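Side-chain contacts in protection of telomeres protein 1 (Schizosaccharomyces pombe, PDB 7CUI), which binds single-stranded telomeric DNA to protect the 3' overhang and regulates telomerase and telomere length, the chain described being its C-terminal part: residues A118-P121 against Q122-L125; E139-I142 against Q143-S147. All coordinates share one frame; numbering follows the deposited sequence.

Contact 1 (A118-P121 against Q122-L125); sequences ADHP and QMTL
His120 and Thr124 meet at the first turn of helix 121-135 through a carbonyl approached twice by one residue. The settled bond is the backbone one: Thr124 N donates to His120 O at 3.0 Å with an N-H...O angle of 156°. The side chain comes to the same oxygen, with Thr124 OG1 2.9 Å from His120 O. A chi1 of -60° sets OG1 beside its own backbone N, on the side of the preceding turn, which accounts for the double approach. The hydroxyl has a second, weak partner in Leu117 O, and the geometry leaves open which of the two carbonyls takes its proton. One residue on, Leu125 N donates to Pro121 O at 3.0 Å, the next i to i+4 bond of the helix.

The apolar and aromatic contacts lie on another side of the turn. His120 CB and Met123 CB are 3.9 Å apart, the nearest approach of these two side chains. Met123, modelled as selenomethionine, runs extended through its first two torsions and bends at the third (chi3 -85°), which carries the methyl group to an oblique position by the imidazole. Its SE atom lies 5.4 Å from the centroid of the His120 ring, a loose selenium-aromatic contact made obliquely to the ring. Both side chains also touch Cys115.

The polar end of His120 is turned back along the chain, its ND1 hydrogen-bonded to Asn116 O. His120 is the N-cap residue, and its ring is separately bonded to the preceding loop. Pro121 follows as the first helical residue, where the lack of an amide hydrogen costs no helical bond: an N-capped helix start with proline at N1, the position after the cap.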
ATOM      1  N   ALA A 118      11.669  15.638   2.080  1.00 20.90           N
ATOM      2  CA  ALA A 118      12.810  16.078   2.870  1.00 21.95           C
ATOM      3  C   ALA A 118      12.786  17.595   3.050  1.00 22.42           C
ATOM      4  O   ALA A 118      13.139  18.086   4.120  1.00 23.02           O
ATOM      5  CB  ALA A 118      14.098  15.623   2.229  1.00 21.83           C
ATOM      6  N   ASP A 119      12.351  18.323   2.011  1.00 23.59           N
ATOM      7  CA  ASP A 119      12.230  19.776   2.064  1.00 25.95           C
ATOM      8  C   ASP A 119      10.940  20.228   2.758  1.00 26.16           C
ATOM      9  O   ASP A 119      10.719  21.432   2.892  1.00 27.80           O
ATOM     10  CB  ASP A 119      12.265  20.409   0.668  1.00 27.89           C
ATOM     11  CG  ASP A 119      13.523  20.127  -0.140  1.00 29.09           C
ATOM     12  OD1 ASP A 119      14.599  19.908   0.478  1.00 30.59           O
ATOM     13  OD2 ASP A 119      13.416  20.126  -1.388  1.00 29.70           O
ATOM     14  N   HIS A 120      10.084  19.276   3.163  1.00 25.04           N
ATOM     15  CA  HIS A 120       8.823  19.606   3.813  1.00 24.85           C
ATOM     16  C   HIS A 120       8.683  18.860   5.139  1.00 24.15           C
ATOM     17  O   HIS A 120       7.889  17.927   5.258  1.00 23.06           O
ATOM     18  CB  HIS A 120       7.638  19.327   2.876  1.00 24.70           C
ATOM     19  CG  HIS A 120       7.615  20.195   1.667  1.00 25.62           C
ATOM     20  ND1 HIS A 120       8.376  19.912   0.549  1.00 25.86           N
ATOM     21  CD2 HIS A 120       6.936  21.328   1.388  1.00 26.18           C
ATOM     22  CE1 HIS A 120       8.165  20.833  -0.370  1.00 26.41           C
ATOM     23  NE2 HIS A 120       7.293  21.720   0.125  1.00 26.50           N
ATOM     24  N   PRO A 121       9.444  19.246   6.187  1.00 24.66           N
ATOM     25  CA  PRO A 121       9.349  18.565   7.479  1.00 24.51           C
ATOM     26  C   PRO A 121       7.946  18.572   8.092  1.00 25.81           C
ATOM     27  O   PRO A 121       7.507  17.543   8.603  1.00 26.22           O
ATOM     28  CB  PRO A 121      10.374  19.255   8.391  1.00 23.98           C
ATOM     29  CG  PRO A 121      10.995  20.376   7.578  1.00 24.10           C
ATOM     30  CD  PRO A 121      10.443  20.324   6.169  1.00 24.18           C
ATOM     31  N   GLN A 122       7.255  19.721   8.038  1.00 26.37           N
ATOM     32  CA  GLN A 122       5.939  19.866   8.647  1.00 28.33           C
ATOM     33  C   GLN A 122       4.942  18.924   7.980  1.00 26.87           C
ATOM     34  O   GLN A 122       4.172  18.249   8.662  1.00 25.52           O
ATOM     35  CB  GLN A 122       5.439  21.315   8.619  1.00 31.38           C
ATOM     36  CG  GLN A 122       6.079  22.216   9.670  1.00 36.42           C
ATOM     37  CD  GLN A 122       6.333  21.501  10.978  1.00 39.55           C
ATOM     38  OE1 GLN A 122       5.407  21.075  11.668  1.00 44.13           O
ATOM     39  NE2 GLN A 122       7.604  21.348  11.319  1.00 42.11           N
HETATM   40  N   MSE A 123       4.992  18.874   6.646  1.00 25.32           N
HETATM   41  CA  MSE A 123       4.116  17.999   5.892  1.00 27.17           C
HETATM   42  C   MSE A 123       4.442  16.529   6.142  1.00 27.08           C
HETATM   43  O   MSE A 123       3.538  15.696   6.150  1.00 28.79           O
HETATM   44  CB  MSE A 123       4.189  18.301   4.401  1.00 29.45           C
HETATM   45  CG  MSE A 123       2.959  17.811   3.690  1.00 38.29           C
HETATM   46 SE   MSE A 123       3.246  17.983   1.782  1.00 52.68          SE
HETATM   47  CE  MSE A 123       2.773  19.834   1.314  1.00 50.03           C
ATOM     48  N   THR A 124       5.730  16.214   6.314  1.00 25.51           N
ATOM     49  CA  THR A 124       6.141  14.864   6.666  1.00 25.50           C
ATOM     50  C   THR A 124       5.493  14.463   7.992  1.00 25.54           C
ATOM     51  O   THR A 124       4.944  13.370   8.083  1.00 26.08           O
ATOM     52  CB  THR A 124       7.670  14.706   6.656  1.00 24.41           C
ATOM     53  OG1 THR A 124       8.176  14.993   5.348  1.00 23.86           O
ATOM     54  CG2 THR A 124       8.123  13.328   7.099  1.00 21.55           C
ATOM     55  N   LEU A 125       5.537  15.359   8.993  1.00 26.49           N
ATOM     56  CA  LEU A 125       4.911  15.131  10.290  1.00 27.62           C
ATOM     57  C   LEU A 125       3.405  14.913  10.125  1.00 27.74           C
ATOM     58  O   LEU A 125       2.822  14.061  10.791  1.00 28.63           O
ATOM     59  CB  LEU A 125       5.210  16.306  11.234  1.00 31.16           C
ATOM     60  CG  LEU A 125       6.263  16.083  12.327  1.00 34.17           C
ATOM     61  CD1 LEU A 125       7.197  14.917  12.017  1.00 36.10           C
ATOM     62  CD2 LEU A 125       7.069  17.353  12.576  1.00 34.81           C
TER

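Contact 2 (E139-I142 against Q143-S147); sequences EERI and QHHIS. With SO4 (sulfate ion), chain E.
Gln143 packs against Glu139 one turn earlier, its CG 3.2 Å from Glu139 OE2, while its backbone N bonds to Glu139 O at 2.9 Å. That carboxylate also has a long, weak ion pair with Lys128.

His144 carries the flat contact. With CG anti to the backbone N (chi1 167°), its ring runs alongside Arg141, whose guanidinium lies on one face; the centres are 3.8 Å apart and the planes only 18° from parallel. Arg141 NH2 sits 3.5 Å above the ring plane, over its centre. The guanidinium also reaches a sulfate, probably from the crystallisation liquor, through a hydrogen bond from Arg141 NH1 to SO4 O2 of 3.2 Å, while Asp158 OD2 forms a salt bridge with Arg141 NE.

His145 shares that carboxylate oxygen through NE2, and its ND1 bonds to Glu150 OE2. Two acidic partners fix the ring's rotation and would be expected to support a positively charged imidazole. Its backbone N donates to Arg141 O at 2.9 Å.

Ile146 brings CD1 to 3.8 Å from Ile142 CG2, the two chains crossing obliquely beside Pro152. Ile142 is buried, also touching Phe60 of strand 49-73. An i to i+3 stack and two i to i+4 pairs thus line an alpha-helix lying partly buried against strand 49-73 and helix 155-158.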
ATOM      1  N   GLU A 139       5.381   2.510  12.536  1.00 21.69           N
ATOM      2  CA  GLU A 139       6.460   3.301  11.965  1.00 22.44           C
ATOM      3  C   GLU A 139       7.496   3.606  13.046  1.00 23.90           C
ATOM      4  O   GLU A 139       8.702   3.503  12.802  1.00 23.81           O
ATOM      5  CB  GLU A 139       5.903   4.575  11.322  1.00 22.19           C
ATOM      6  CG  GLU A 139       6.942   5.418  10.600  1.00 23.09           C
ATOM      7  CD  GLU A 139       7.719   6.435  11.423  1.00 24.91           C
ATOM      8  OE1 GLU A 139       7.258   6.792  12.536  1.00 24.39           O
ATOM      9  OE2 GLU A 139       8.798   6.875  10.945  1.00 27.50           O
ATOM     10  N   GLU A 140       6.995   3.960  14.239  1.00 24.57           N
ATOM     11  CA  GLU A 140       7.817   4.311  15.386  1.00 25.32           C
ATOM     12  C   GLU A 140       8.738   3.146  15.726  1.00 26.81           C
ATOM     13  O   GLU A 140       9.922   3.339  16.001  1.00 29.55           O
ATOM     14  CB  GLU A 140       6.939   4.584  16.605  1.00 25.26           C
ATOM     15  CG  GLU A 140       6.387   5.991  16.648  1.00 26.77           C
ATOM     16  CD  GLU A 140       5.348   6.270  17.724  1.00 30.20           C
ATOM     17  OE1 GLU A 140       5.175   5.421  18.642  1.00 30.70           O
ATOM     18  OE2 GLU A 140       4.705   7.343  17.651  1.00 35.10           O
ATOM     19  N   ARG A 141       8.162   1.941  15.702  1.00 26.86           N
ATOM     20  CA  ARG A 141       8.856   0.729  16.100  1.00 26.63           C
ATOM     21  C   ARG A 141       9.839   0.326  15.006  1.00 25.63           C
ATOM     22  O   ARG A 141      10.941  -0.136  15.297  1.00 26.61           O
ATOM     23  CB  ARG A 141       7.855  -0.394  16.391  1.00 27.14           C
ATOM     24  CG  ARG A 141       7.271  -0.389  17.806  1.00 27.67           C
ATOM     25  CD  ARG A 141       8.111   0.074  18.981  1.00 29.16           C
ATOM     26  NE  ARG A 141       9.063  -0.905  19.514  1.00 30.09           N
ATOM     27  CZ  ARG A 141       9.957  -0.682  20.495  1.00 32.08           C
ATOM     28  NH1 ARG A 141      10.711  -1.705  20.967  1.00 34.92           N
ATOM     29  NH2 ARG A 141      10.070   0.529  21.019  1.00 35.37           N
ATOM     30  N   ILE A 142       9.427   0.499  13.747  1.00 24.23           N
ATOM     31  CA  ILE A 142      10.298   0.179  12.630  1.00 25.04           C
ATOM     32  C   ILE A 142      11.540   1.069  12.697  1.00 26.62           C
ATOM     33  O   ILE A 142      12.657   0.574  12.550  1.00 28.77           O
ATOM     34  CB  ILE A 142       9.553   0.263  11.283  1.00 23.40           C
ATOM     35  CG1 ILE A 142       8.721  -0.999  11.035  1.00 22.06           C
ATOM     36  CG2 ILE A 142      10.523   0.534  10.139  1.00 23.06           C
ATOM     37  CD1 ILE A 142       7.884  -0.965   9.782  1.00 20.50           C
ATOM     38  N   GLN A 143      11.341   2.368  12.962  1.00 25.89           N
ATOM     39  CA  GLN A 143      12.462   3.288  13.084  1.00 26.23           C
ATOM     40  C   GLN A 143      13.284   2.975  14.334  1.00 27.01           C
ATOM     41  O   GLN A 143      14.505   3.144  14.342  1.00 27.36           O
ATOM     42  CB  GLN A 143      11.981   4.738  13.113  1.00 26.70           C
ATOM     43  CG  GLN A 143      11.401   5.211  11.787  1.00 28.49           C
ATOM     44  CD  GLN A 143      12.294   4.918  10.604  1.00 29.84           C
ATOM     45  OE1 GLN A 143      11.820   4.576   9.525  1.00 34.73           O
ATOM     46  NE2 GLN A 143      13.598   5.066  10.785  1.00 30.87           N
ATOM     47  N   HIS A 144      12.602   2.526  15.393  1.00 27.18           N
ATOM     48  CA  HIS A 144      13.268   2.148  16.625  1.00 27.21           C
ATOM     49  C   HIS A 144      14.270   1.032  16.342  1.00 28.14           C
ATOM     50  O   HIS A 144      15.394   1.068  16.838  1.00 28.10           O
ATOM     51  CB  HIS A 144      12.247   1.750  17.699  1.00 27.41           C
ATOM     52  CG  HIS A 144      12.879   1.071  18.868  1.00 27.99           C
ATOM     53  ND1 HIS A 144      13.457   1.776  19.912  1.00 28.11           N
ATOM     54  CD2 HIS A 144      13.078  -0.238  19.140  1.00 27.15           C
ATOM     55  CE1 HIS A 144      13.967   0.929  20.783  1.00 28.09           C
ATOM     56  NE2 HIS A 144      13.750  -0.315  20.332  1.00 28.08           N
ATOM     57  N   HIS A 145      13.856   0.045  15.540  1.00 28.62           N
ATOM     58  CA  HIS A 145      14.700  -1.115  15.287  1.00 31.26           C
ATOM     59  C   HIS A 145      15.870  -0.754  14.373  1.00 31.79           C
ATOM     60  O   HIS A 145      16.993  -1.219  14.583  1.00 32.63           O
ATOM     61  CB  HIS A 145      13.877  -2.299  14.768  1.00 31.59           C
ATOM     62  CG  HIS A 145      13.035  -2.936  15.823  1.00 34.20           C
ATOM     63  ND1 HIS A 145      13.581  -3.551  16.938  1.00 35.82           N
ATOM     64  CD2 HIS A 145      11.694  -3.061  15.944  1.00 34.03           C
ATOM     65  CE1 HIS A 145      12.612  -4.027  17.696  1.00 36.17           C
ATOM     66  NE2 HIS A 145      11.444  -3.739  17.106  1.00 34.69           N
ATOM     67  N   ILE A 146      15.599   0.087  13.369  1.00 30.62           N
ATOM     68  CA  ILE A 146      16.637   0.510  12.445  1.00 29.64           C
ATOM     69  C   ILE A 146      17.770   1.192  13.220  1.00 30.34           C
ATOM     70  O   ILE A 146      18.936   0.898  12.984  1.00 31.31           O
ATOM     71  CB  ILE A 146      16.052   1.366  11.302  1.00 27.64           C
ATOM     72  CG1 ILE A 146      15.158   0.515  10.394  1.00 24.93           C
ATOM     73  CG2 ILE A 146      17.156   2.075  10.522  1.00 27.62           C
ATOM     74  CD1 ILE A 146      14.226   1.300   9.499  1.00 21.93           C
ATOM     75  N   SER A 147      17.422   2.054  14.181  1.00 29.51           N
ATOM     76  CA  SER A 147      18.412   2.791  14.955  1.00 30.38           C
ATOM     77  C   SER A 147      19.188   1.874  15.902  1.00 33.22           C
ATOM     78  O   SER A 147      20.320   2.193  16.274  1.00 32.62           O
ATOM     79  CB  SER A 147      17.781   3.937  15.707  1.00 30.42           C
ATOM     80  OG  SER A 147      17.444   5.006  14.829  1.00 27.87           O
TER
HETATM   81  S   SO4 E 601      12.191  -2.874  23.643  0.50 68.88           S
HETATM   82  O1  SO4 E 601      13.118  -3.422  22.690  0.50 67.49           O
HETATM   83  O2  SO4 E 601      12.345  -1.444  23.688  0.50 71.98           O
HETATM   84  O3  SO4 E 601      10.845  -3.205  23.251  0.50 62.12           O
HETATM   85  O4  SO4 E 601      12.456  -3.428  24.943  0.50 66.82           O

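Contact 1 starts helix 121-135 and contact 2 occupies helix 138-148, the next helix in the chain; their centres are 18 Å apart and they do not touch. Both helices fall between strands 93-99 and 163-171, in a mixed sheet whose pairing is consistent with an OB fold. Contact 1 lies at the surface, with none of its touching residues buried, and depends on backbone carbonyls at a helix start. Contact 2 is partly buried: Glu139, Ile142 and His145 are covered, strand 49-73 and helix 155-158 lie against it, and its side chains add stacking, a carboxylate shared by two of them and aliphatic contact to the helix's backbone bonds.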